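Local coordinates for protein PspGI restriction endonuclease (Pyrococcus sp. GI-H, PDB 3BM3) that binds DNA and probably cleaves it as a type II site-specific restriction endonuclease, here captured with substrate DNA in a base-flipping complex, at residues C[2-7]-C[69-74]. The protein carries 2 engineered substitutions. Residues are numbered along the deposited sequence; the frame is centred on the assembly and turned at random.
Sequences VRNLVI and EYEKQV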
loop_
_atom_site.group_PDB
_atom_site.type_symbol
_atom_site.label_atom_id
_atom_site.label_comp_id
_atom_site.label_asym_id
_atom_site.label_seq_id
_atom_site.Cartn_x
_atom_site.Cartn_y
_atom_site.Cartn_z
ATOM N N VAL C 2 -4.990 22.687 23.885
ATOM C CA VAL C 2 -4.851 23.220 22.498
ATOM C C VAL C 2 -5.631 24.524 22.349
ATOM O O VAL C 2 -6.558 24.789 23.122
ATOM C CB VAL C 2 -5.370 22.201 21.476
ATOM C CG1 VAL C 2 -4.580 20.882 21.602
ATOM C CG2 VAL C 2 -6.864 21.953 21.668
ATOM N N ARG C 3 -5.276 25.336 21.352
ATOM C CA ARG C 3 -6.026 26.580 21.132
ATOM C C ARG C 3 -7.447 26.338 20.618
ATOM O O ARG C 3 -7.749 25.302 20.056
ATOM C CB ARG C 3 -5.279 27.519 20.191
ATOM C CG ARG C 3 -5.235 27.107 18.743
ATOM C CD ARG C 3 -4.467 28.156 17.955
ATOM N NE ARG C 3 -4.592 27.986 16.511
ATOM C CZ ARG C 3 -3.724 27.329 15.750
ATOM N NH1 ARG C 3 -2.645 26.772 16.281
ATOM N NH2 ARG C 3 -3.927 27.239 14.441
ATOM N N ASN C 4 -8.322 27.311 20.845
ATOM C CA ASN C 4 -9.645 27.296 20.262
ATOM C C ASN C 4 -9.556 27.750 18.821
ATOM O O ASN C 4 -9.242 28.898 18.542
ATOM C CB ASN C 4 -10.591 28.207 21.040
ATOM C CG ASN C 4 -10.845 27.715 22.449
ATOM O OD1 ASN C 4 -10.992 28.519 23.371
ATOM N ND2 ASN C 4 -10.916 26.390 22.624
ATOM N N LEU C 5 -9.820 26.836 17.895
ATOM C CA LEU C 5 -9.724 27.153 16.479
ATOM C C LEU C 5 -10.843 28.063 16.040
ATOM O O LEU C 5 -11.955 27.961 16.533
ATOM C CB LEU C 5 -9.795 25.890 15.617
ATOM C CG LEU C 5 -8.682 24.875 15.856
ATOM C CD1 LEU C 5 -9.018 23.533 15.146
ATOM C CD2 LEU C 5 -7.349 25.469 15.422
ATOM N N VAL C 6 -10.534 28.924 15.083
ATOM C CA VAL C 6 -11.537 29.629 14.327
ATOM C C VAL C 6 -11.805 28.728 13.148
ATOM O O VAL C 6 -10.905 28.385 12.362
ATOM C CB VAL C 6 -11.063 31.015 13.889
ATOM C CG1 VAL C 6 -12.128 31.719 13.078
ATOM C CG2 VAL C 6 -10.650 31.833 15.120
ATOM N N ILE C 7 -13.030 28.268 13.083
ATOM C CA ILE C 7 -13.386 27.248 12.131
ATOM C C ILE C 7 -14.249 27.879 11.073
ATOM O O ILE C 7 -15.309 28.430 11.375
ATOM C CB ILE C 7 -14.100 26.076 12.815
ATOM C CG1 ILE C 7 -13.101 25.385 13.757
ATOM C CG2 ILE C 7 -14.619 25.105 11.755
ATOM C CD1 ILE C 7 -13.705 24.570 14.835
ATOM N N GLU C 69 -7.866 16.647 19.457
ATOM C CA GLU C 69 -8.544 17.770 20.074
ATOM C C GLU C 69 -9.005 18.746 19.023
ATOM O O GLU C 69 -10.119 19.257 19.085
ATOM C CB GLU C 69 -7.626 18.488 21.061
ATOM C CG GLU C 69 -7.257 17.653 22.285
ATOM C CD GLU C 69 -6.283 18.383 23.216
ATOM O OE1 GLU C 69 -6.646 19.471 23.707
ATOM O OE2 GLU C 69 -5.160 17.862 23.479
ATOM N N TYR C 70 -8.149 19.020 18.056
ATOM C CA TYR C 70 -8.535 19.891 16.947
ATOM C C TYR C 70 -9.622 19.252 16.099
ATOM O O TYR C 70 -10.580 19.904 15.714
ATOM C CB TYR C 70 -7.345 20.219 16.078
ATOM C CG TYR C 70 -6.354 21.172 16.705
ATOM C CD1 TYR C 70 -6.761 22.189 17.565
ATOM C CD2 TYR C 70 -4.994 21.075 16.425
ATOM C CE1 TYR C 70 -5.842 23.057 18.126
ATOM C CE2 TYR C 70 -4.084 21.936 16.983
ATOM C CZ TYR C 70 -4.510 22.938 17.811
ATOM O OH TYR C 70 -3.627 23.832 18.384
ATOM N N GLU C 71 -9.476 17.965 15.839
ATOM C CA GLU C 71 -10.471 17.231 15.048
ATOM C C GLU C 71 -11.836 17.350 15.718
ATOM O O GLU C 71 -12.845 17.522 15.057
ATOM C CB GLU C 71 -10.083 15.770 14.988
ATOM C CG GLU C 71 -10.929 14.946 14.056
ATOM C CD GLU C 71 -10.575 13.492 14.102
ATOM O OE1 GLU C 71 -10.922 12.840 15.103
ATOM O OE2 GLU C 71 -9.945 13.005 13.153
ATOM N N LYS C 72 -11.858 17.251 17.048
ATOM C CA LYS C 72 -13.105 17.316 17.819
ATOM C C LYS C 72 -13.722 18.691 17.676
ATOM O O LYS C 72 -14.927 18.838 17.459
ATOM C CB LYS C 72 -12.820 17.023 19.281
ATOM C CG LYS C 72 -14.034 17.066 20.162
ATOM C CD LYS C 72 -13.673 16.583 21.555
ATOM C CE LYS C 72 -14.841 16.728 22.490
ATOM N NZ LYS C 72 -16.015 15.975 21.972
ATOM N N GLN C 73 -12.900 19.730 17.759
ATOM C CA GLN C 73 -13.417 21.074 17.541
ATOM C C GLN C 73 -14.053 21.231 16.175
ATOM O O GLN C 73 -15.134 21.805 16.023
ATOM C CB GLN C 73 -12.303 22.100 17.667
ATOM C CG GLN C 73 -11.792 22.258 19.076
ATOM C CD GLN C 73 -10.777 23.345 19.171
ATOM O OE1 GLN C 73 -10.912 24.390 18.523
ATOM N NE2 GLN C 73 -9.739 23.105 19.938
ATOM N N VAL C 74 -13.357 20.730 15.165
ATOM C CA VAL C 74 -13.821 20.827 13.799
ATOM C C VAL C 74 -15.088 19.991 13.612
ATOM O O VAL C 74 -16.064 20.438 13.014
ATOM C CB VAL C 74 -12.732 20.397 12.827
ATOM C CG1 VAL C 74 -13.287 20.307 11.413
ATOM C CG2 VAL C 74 -11.611 21.379 12.860
#
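Two hydrogen bonds fix the extended N-terminal segment 2-7 to helix 52-80. Both use the side-chain amide of Gln-73. Its NE2 donates to the backbone O of Arg-3 (3.0 Å), and its OE1 accepts from the backbone N of Leu-5 (2.8 Å). Both are nearly linear. The amide thus pairs with main-chain groups on the two sides of Asn-4, much as a neighbouring strand would.

The remaining contacts are mainly apolar. Val-2, Leu-5 and Ile-7 point toward the helix, while Asn-4 and Val-6 point away. Val-2 CB lies 3.5 Å from Tyr-70 CE1, and Leu-5 CD1 lies 3.6 Å from Tyr-70 CD1. Leu-5 CD1 also reaches Val-74 CG2 (4.1 Å). Ile-7 CD1 rests against the helix backbone, 3.3 Å from Gln-73 O. The Arg-3 carbonyl meets the edge of the Tyr-70 ring. The Tyr-70 hydroxyl is hydrogen-bonded to Glu-26 of helix 20-31, and Pro-18 touches Leu-5 and Tyr-70.

The contact lies far from the chain centre, in the helical part of the protein and apart from the mixed sheet of the PDDEXK-type nuclease fold. It is an N-terminal arm packed along a helix, with a glutamine side chain bridging its main chain.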